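Local coordinates for KaiC-like domain-containing protein (PDB 3BS4) that is of unknown function but has a KaiC-like domain that resembles RecA-type ATPases, crystallised here with an unidentified peptide bound, at residues L22-E27 and D206-T211; K77-H82 and P101-L106; A145-G150 and L188-K193. All blocks are in the same frame, centred on the assembly; numbering follows the deposited sequence. Where two conformers were deposited one is given.

Contact 1: L22-E27 and D206-T211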
# COMPACT_ATOMS: atom_id res chain seq x y z
N LEU A 22 3.89 -4.27 -8.51
CA LEU A 22 4.10 -3.48 -7.31
C LEU A 22 4.09 -2.03 -7.74
O LEU A 22 4.83 -1.64 -8.66
CB LEU A 22 5.45 -3.82 -6.67
CG LEU A 22 5.91 -2.97 -5.48
CD1 LEU A 22 4.90 -3.00 -4.31
CD2 LEU A 22 7.28 -3.47 -5.05
N ILE A 23 3.24 -1.23 -7.09
CA ILE A 23 3.10 0.20 -7.36
C ILE A 23 3.60 0.97 -6.15
O ILE A 23 3.12 0.76 -5.04
CB ILE A 23 1.61 0.58 -7.58
CG1 ILE A 23 1.03 -0.12 -8.81
CG2 ILE A 23 1.44 2.09 -7.74
CD1 ILE A 23 0.41 -1.47 -8.50
N LEU A 24 4.52 1.89 -6.38
CA LEU A 24 4.94 2.82 -5.34
C LEU A 24 4.25 4.15 -5.53
O LEU A 24 4.36 4.76 -6.59
CB LEU A 24 6.46 3.03 -5.39
CG LEU A 24 7.00 4.04 -4.36
CD1 LEU A 24 6.86 3.52 -2.88
CD2 LEU A 24 8.46 4.33 -4.69
N ILE A 25 3.57 4.63 -4.49
CA ILE A 25 3.07 6.00 -4.44
C ILE A 25 4.05 6.74 -3.54
O ILE A 25 4.12 6.50 -2.32
CB ILE A 25 1.63 6.10 -3.84
CG1 ILE A 25 0.63 5.24 -4.62
CG2 ILE A 25 1.22 7.57 -3.80
CD1 ILE A 25 0.59 5.49 -6.09
N HIS A 26 4.86 7.60 -4.15
CA HIS A 26 5.81 8.41 -3.41
C HIS A 26 5.21 9.79 -3.15
O HIS A 26 5.17 10.64 -4.07
CB HIS A 26 7.13 8.51 -4.16
CG HIS A 26 8.16 9.35 -3.46
ND1 HIS A 26 9.25 9.89 -4.11
CD2 HIS A 26 8.26 9.74 -2.16
CE1 HIS A 26 9.97 10.59 -3.25
NE2 HIS A 26 9.39 10.51 -2.06
N GLU A 27 4.74 10.00 -1.92
CA GLU A 27 4.17 11.30 -1.52
C GLU A 27 5.36 12.15 -1.07
O GLU A 27 5.82 12.02 0.06
CB GLU A 27 3.13 11.13 -0.40
CG GLU A 27 2.52 12.48 0.03
CD GLU A 27 1.70 12.42 1.32
OE1 GLU A 27 2.32 12.26 2.40
OE2 GLU A 27 0.45 12.59 1.28
N ASP A 206 7.28 -1.72 -9.91
CA ASP A 206 7.03 -1.73 -11.36
C ASP A 206 6.52 -0.39 -11.84
O ASP A 206 6.84 0.05 -12.97
CB ASP A 206 6.05 -2.84 -11.73
CG ASP A 206 6.55 -4.20 -11.30
OD1 ASP A 206 7.60 -4.66 -11.83
OD2 ASP A 206 5.90 -4.80 -10.41
N TYR A 207 5.71 0.26 -11.00
CA TYR A 207 5.22 1.61 -11.28
C TYR A 207 5.66 2.52 -10.15
O TYR A 207 5.62 2.10 -9.01
CB TYR A 207 3.69 1.65 -11.31
CG TYR A 207 3.03 0.82 -12.39
CD1 TYR A 207 2.52 1.43 -13.54
CD2 TYR A 207 2.87 -0.55 -12.24
CE1 TYR A 207 1.89 0.65 -14.54
CE2 TYR A 207 2.26 -1.32 -13.21
CZ TYR A 207 1.77 -0.72 -14.35
OH TYR A 207 1.16 -1.52 -15.32
N VAL A 208 6.05 3.75 -10.49
CA VAL A 208 6.29 4.75 -9.45
C VAL A 208 5.54 6.01 -9.85
O VAL A 208 5.80 6.58 -10.93
CB VAL A 208 7.78 5.11 -9.30
CG1 VAL A 208 7.94 6.22 -8.24
CG2 VAL A 208 8.61 3.87 -8.94
N LEU A 209 4.64 6.44 -8.97
CA LEU A 209 3.93 7.72 -9.09
C LEU A 209 4.38 8.60 -7.95
O LEU A 209 4.33 8.18 -6.79
CB LEU A 209 2.41 7.52 -9.00
CG LEU A 209 1.78 6.50 -9.97
CD1 LEU A 209 0.24 6.52 -9.85
CD2 LEU A 209 2.22 6.72 -11.39
N LYS A 210 4.79 9.82 -8.26
CA LYS A 210 5.28 10.75 -7.23
C LYS A 210 4.33 11.93 -7.16
O LYS A 210 3.99 12.50 -8.19
CB LYS A 210 6.68 11.26 -7.58
CG LYS A 210 7.23 12.23 -6.56
CD LYS A 210 8.71 12.43 -6.76
CE LYS A 210 9.01 13.57 -7.69
NZ LYS A 210 10.50 13.85 -7.71
N THR A 211 3.88 12.26 -5.95
CA THR A 211 3.04 13.45 -5.79
C THR A 211 3.83 14.55 -5.09
O THR A 211 4.71 14.29 -4.27
CB THR A 211 1.75 13.17 -5.01
OG1 THR A 211 2.05 12.85 -3.64
CG2 THR A 211 0.96 12.03 -5.65
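Strands 22-27 and 207-211 run parallel, their axes 4.7 Å apart at closest approach and inclined by 17°, in register from I23 opposite Y207 to E27 opposite T211. L24 N and H26 N donate to Y207 O and L209 O, while L24 O and H26 O accept from L209 N and T211 N. The N-terminal end is tied more elaborately: L22 O accepts from both Y207 N and D206 N, and L22 N gives a nearly straight bond (170°) to D206 OD2 at 2.8 Å, using the anti lone pair of the carboxylate. This is the centre of a mostly parallel RecA-like sheet, with strand 184-190 bonded along the other edge of 22-27. On one face I23 CG1 lies 3.9 Å from Y207 CD2, and I25 CD1 meets L209 CD1 at 3.9 Å; in both pairs the side chains run alongside each other. Further along, T211 OG1 approaches E27 CG to 3.7 Å and is hydrogen-bonded to S32. On the other face L24 CD2 touches V208 CG1 at 4.1 Å beneath helix 195-204. There H26 CG, anti to the backbone N (chi1 179°), stands alongside the K210 chain, with ND1 3.7 Å from K210 CD; ND1 bonds Y202 OH and NE2 bonds G191 O, whereas the amine of K210 forms a salt bridge with E28.

Contact 2: K77-H82 and P101-L106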
# COMPACT_ATOMS: atom_id res chain seq x y z
N LYS A 77 -16.72 -4.06 9.57
CA LYS A 77 -17.59 -4.86 8.71
C LYS A 77 -16.79 -5.65 7.67
O LYS A 77 -17.07 -6.80 7.41
CB LYS A 77 -18.61 -3.98 7.99
CG LYS A 77 -19.41 -3.09 8.92
CD LYS A 77 -20.76 -2.70 8.35
CE LYS A 77 -21.57 -1.90 9.36
NZ LYS A 77 -21.50 -2.49 10.73
N TYR A 78 -15.79 -5.00 7.06
CA TYR A 78 -14.97 -5.68 6.08
C TYR A 78 -14.08 -6.72 6.74
O TYR A 78 -13.79 -7.75 6.15
CB TYR A 78 -14.12 -4.68 5.28
CG TYR A 78 -14.93 -3.91 4.26
CD1 TYR A 78 -15.16 -4.42 2.99
CD2 TYR A 78 -15.48 -2.66 4.58
CE1 TYR A 78 -15.91 -3.71 2.05
CE2 TYR A 78 -16.23 -1.96 3.65
CZ TYR A 78 -16.44 -2.48 2.40
OH TYR A 78 -17.18 -1.78 1.47
N LEU A 79 -13.64 -6.44 7.96
CA LEU A 79 -12.87 -7.42 8.72
C LEU A 79 -13.72 -8.65 9.05
O LEU A 79 -13.31 -9.79 8.80
CB LEU A 79 -12.31 -6.81 10.00
CG LEU A 79 -11.17 -5.78 9.88
CD1 LEU A 79 -10.92 -5.19 11.25
CD2 LEU A 79 -9.88 -6.41 9.36
N GLU A 80 -14.91 -8.40 9.59
CA GLU A 80 -15.74 -9.50 10.07
C GLU A 80 -16.30 -10.34 8.92
O GLU A 80 -16.61 -11.52 9.09
CB GLU A 80 -16.82 -8.97 11.05
CG GLU A 80 -16.17 -8.53 12.39
CD GLU A 80 -17.14 -8.27 13.56
OE1 GLU A 80 -18.38 -8.28 13.37
OE2 GLU A 80 -16.64 -8.03 14.69
N ASN A 81 -16.38 -9.74 7.74
CA ASN A 81 -16.85 -10.45 6.55
C ASN A 81 -15.72 -11.00 5.69
O ASN A 81 -15.95 -11.43 4.57
CB ASN A 81 -17.82 -9.57 5.75
CG ASN A 81 -19.19 -9.42 6.44
OD1 ASN A 81 -20.03 -10.31 6.34
ND2 ASN A 81 -19.38 -8.32 7.17
N HIS A 82 -14.51 -10.99 6.25
CA HIS A 82 -13.34 -11.67 5.66
C HIS A 82 -12.84 -11.07 4.35
O HIS A 82 -12.14 -11.73 3.60
CB HIS A 82 -13.63 -13.19 5.49
CG HIS A 82 -13.74 -13.91 6.80
ND1 HIS A 82 -14.90 -14.51 7.22
CD2 HIS A 82 -12.83 -14.09 7.79
CE1 HIS A 82 -14.71 -15.04 8.41
NE2 HIS A 82 -13.46 -14.81 8.78
N PRO A 101 -11.41 -9.24 15.07
CA PRO A 101 -11.31 -10.27 14.03
C PRO A 101 -10.65 -9.73 12.77
O PRO A 101 -10.94 -8.60 12.37
CB PRO A 101 -12.78 -10.63 13.75
CG PRO A 101 -13.52 -10.22 14.99
CD PRO A 101 -12.81 -8.98 15.45
N GLY A 102 -9.77 -10.52 12.17
CA GLY A 102 -9.10 -10.12 10.94
C GLY A 102 -7.85 -9.28 11.13
O GLY A 102 -7.23 -8.87 10.15
N VAL A 103 -7.48 -9.03 12.38
CA VAL A 103 -6.29 -8.20 12.70
C VAL A 103 -5.22 -9.06 13.34
O VAL A 103 -5.41 -9.61 14.45
CB VAL A 103 -6.60 -6.99 13.63
CG1 VAL A 103 -5.34 -6.14 13.88
CG2 VAL A 103 -7.68 -6.11 13.05
N TRP A 104 -4.11 -9.17 12.63
CA TRP A 104 -2.97 -9.98 13.05
C TRP A 104 -1.92 -9.13 13.73
O TRP A 104 -1.59 -8.04 13.25
CB TRP A 104 -2.33 -10.65 11.84
CG TRP A 104 -2.56 -12.11 11.79
CD1 TRP A 104 -3.74 -12.74 11.54
CD2 TRP A 104 -1.58 -13.14 11.98
NE1 TRP A 104 -3.57 -14.10 11.57
CE2 TRP A 104 -2.25 -14.38 11.83
CE3 TRP A 104 -0.21 -13.15 12.27
CZ2 TRP A 104 -1.59 -15.60 11.96
CZ3 TRP A 104 0.45 -14.38 12.38
CH2 TRP A 104 -0.25 -15.58 12.23
N TYR A 105 -1.39 -9.65 14.84
CA TYR A 105 -0.31 -9.02 15.58
C TYR A 105 0.94 -9.86 15.51
O TYR A 105 0.86 -11.08 15.63
CB TYR A 105 -0.72 -8.81 17.03
CG TYR A 105 -1.68 -7.68 17.10
CD1 TYR A 105 -1.22 -6.37 17.12
CD2 TYR A 105 -3.06 -7.90 17.06
CE1 TYR A 105 -2.09 -5.31 17.14
CE2 TYR A 105 -3.95 -6.83 17.08
CZ TYR A 105 -3.44 -5.54 17.11
OH TYR A 105 -4.28 -4.44 17.12
N LEU A 106 2.08 -9.21 15.32
CA LEU A 106 3.38 -9.89 15.22
C LEU A 106 4.00 -9.99 16.60
O LEU A 106 4.19 -8.97 17.28
CB LEU A 106 4.33 -9.14 14.27
CG LEU A 106 3.75 -8.73 12.91
CD1 LEU A 106 4.51 -7.55 12.34
CD2 LEU A 106 3.68 -9.89 11.92
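This is a small surface contact at one margin of the sheet, where L79, in the last turn of helix 75-80, packs against P101 and G102, which lead into edge strand 103-104, and V103, its first residue. No hydrogen bond crosses it. L79 lies against the backbone: its CB is 3.3 Å from P101 O. CD1 meets V103 CG2 at 3.8 Å, the side chains crossing at a slant, and CD2 lies 3.7 Å from G102 O. G102 has a positive phi (86°), and a side chain there would both press on the preceding carbonyl and crowd L79 CD2. On the outer side the extended E80 chain brings OE2 to 3.8 Å from P101 CG, a van der Waals contact at the pyrrolidine rim. L84 and I86 of the neighbouring strand 84-87 also receive L79, making it the buried member of the group. At the helix end, K77 O accepts from N81 N and N81 ND2, which reach it from opposite faces of its plane. H82, with positive phi, then closes the helix as H82 N bonds L79 O and R83 N bonds Y78 O: a Schellman motif leading into strand 84-87.

Contact 3: A145-G150 and L188-K193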
# COMPACT_ATOMS: atom_id res chain seq x y z
N ALA A 145 0.75 -1.26 1.72
CA ALA A 145 1.68 -1.06 2.86
C ALA A 145 1.76 0.43 3.19
O ALA A 145 2.29 1.22 2.39
CB ALA A 145 3.08 -1.61 2.52
N ILE A 146 1.23 0.77 4.37
CA ILE A 146 1.05 2.16 4.77
C ILE A 146 1.79 2.40 6.10
O ILE A 146 1.27 2.09 7.17
CB ILE A 146 -0.44 2.54 4.92
CG1 ILE A 146 -1.25 2.10 3.69
CG2 ILE A 146 -0.57 4.04 5.17
CD1 ILE A 146 -2.76 2.16 3.86
N SER A 147 3.02 2.91 6.03
CA SER A 147 3.78 3.21 4.83
C SER A 147 5.21 2.76 4.98
O SER A 147 5.66 2.47 6.10
CB SER A 147 3.92 4.75 4.76
OG SER A 147 2.64 5.37 4.70
N MET A 148 5.91 2.57 3.87
CA MET A 148 7.07 1.69 3.85
C MET A 148 8.13 2.64 4.50
O MET A 148 9.13 2.20 5.11
CB MET A 148 7.50 1.40 2.42
CG MET A 148 6.65 0.32 1.75
SD MET A 148 6.78 -1.31 2.55
CE MET A 148 8.51 -1.69 2.11
N SER A 149 7.92 3.96 4.40
CA SER A 149 8.79 4.95 5.05
C SER A 149 8.78 4.81 6.58
O SER A 149 9.72 5.24 7.27
CB SER A 149 8.40 6.38 4.60
OG SER A 149 6.99 6.58 4.70
N GLY A 150 7.72 4.19 7.12
CA GLY A 150 7.62 3.97 8.57
C GLY A 150 8.72 3.10 9.14
O GLY A 150 9.03 3.20 10.34
N LEU A 188 3.13 2.83 0.01
CA LEU A 188 3.16 4.28 0.18
C LEU A 188 4.51 4.67 0.78
O LEU A 188 4.97 4.04 1.72
CB LEU A 188 2.02 4.72 1.11
CG LEU A 188 1.91 6.23 1.40
CD1 LEU A 188 1.65 7.04 0.09
CD2 LEU A 188 0.84 6.52 2.43
N TRP A 189 5.12 5.75 0.28
CA TRP A 189 6.32 6.28 0.93
C TRP A 189 6.10 7.77 1.17
O TRP A 189 5.87 8.49 0.22
CB TRP A 189 7.58 6.07 0.07
CG TRP A 189 8.85 6.57 0.72
CD1 TRP A 189 9.27 7.85 0.81
CD2 TRP A 189 9.84 5.76 1.37
NE1 TRP A 189 10.48 7.91 1.50
CE2 TRP A 189 10.84 6.63 1.86
CE3 TRP A 189 9.96 4.38 1.61
CZ2 TRP A 189 11.97 6.17 2.57
CZ3 TRP A 189 11.08 3.92 2.33
CH2 TRP A 189 12.07 4.81 2.78
N GLU A 190 6.15 8.19 2.44
CA GLU A 190 5.87 9.58 2.81
C GLU A 190 7.17 10.34 3.04
O GLU A 190 7.94 9.99 3.94
CB GLU A 190 4.99 9.61 4.08
CG GLU A 190 3.66 8.90 3.85
CD GLU A 190 2.72 8.95 5.04
OE1 GLU A 190 2.30 10.05 5.46
OE2 GLU A 190 2.37 7.88 5.54
N GLY A 191 7.40 11.35 2.22
CA GLY A 191 8.58 12.22 2.39
C GLY A 191 9.79 11.71 1.64
O GLY A 191 9.67 10.96 0.66
N VAL A 192 10.98 12.13 2.07
CA VAL A 192 12.20 11.65 1.44
C VAL A 192 12.87 10.74 2.45
O VAL A 192 12.86 9.50 2.28
CB VAL A 192 13.11 12.81 0.96
CG1 VAL A 192 14.34 12.27 0.25
CG2 VAL A 192 12.30 13.73 0.03
N LYS A 193 13.41 11.35 3.51
CA LYS A 193 13.92 10.66 4.70
C LYS A 193 15.27 9.96 4.54
O LYS A 193 16.19 10.20 5.33
CB LYS A 193 12.89 9.69 5.29
CG LYS A 193 11.58 10.39 5.70
CD LYS A 193 10.59 9.43 6.33
CE LYS A 193 9.42 10.20 6.99
NZ LYS A 193 8.82 11.25 6.12
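The C-terminal ends of two adjacent central strands, 141-146 and 184-190, meet here at the edge where RecA-like folds usually carry their active site; S149 and L188 contribute the most surface. L188 N bonds A145 O at 3.0 Å, and M148 N, past the strand end, bonds L188 O at 2.8 Å, extending the strand pairing into the turn. S149 then takes over with its side chain: OG, set between the backbone N and carbonyl carbon (chi1 48°), accepts from E190 N at 2.9 Å in a nearly straight bond (169°). Its CB sits 3.6 Å above the W189 indole, and its CA makes a CH-pi contact over the six-membered ring, 3.7 Å from the centroid. W189 NE1 donates to V192 O, which lies near the ring plane. An alanine in place of W189 would probably open a gap beneath S149 and leave V192 O without its indole donor. S147 OG donates to E190 OE2 at 2.7 Å, on the anti lone pair; this buried hydroxyl also presses on L188 CD2, at 3.1 Å. Y59 bonds the same carboxylate oxygen, and K35 forms a salt bridge with OE1. M148 packs on the bound peptide. The cis peptide joining I146 to S147, directly after the strand, recalls the one that follows the Walker B strand in RecA-type ATPases.

Overall arrangement
All three contacts belong to one sheet. Contacts 1 and 3 adjoin, with centres 11 Å apart, because strand 22-27 lies beside 184-190: E27 O faces G191 N at 2.8 Å, a probable hydrogen bond. Contact 2 lies at the far margin, its centre 27 Å from that of contact 1 and 23 Å from that of contact 3, touching neither. Along the chain, contact 1 joins the first strand to strand 207-216, after which three antiparallel strands follow, and contacts 2 and 3 close one after the other between its two segments. The sheet is thus built outward and back, consistent with a RecA-like core whose middle strands bring distant sequence together.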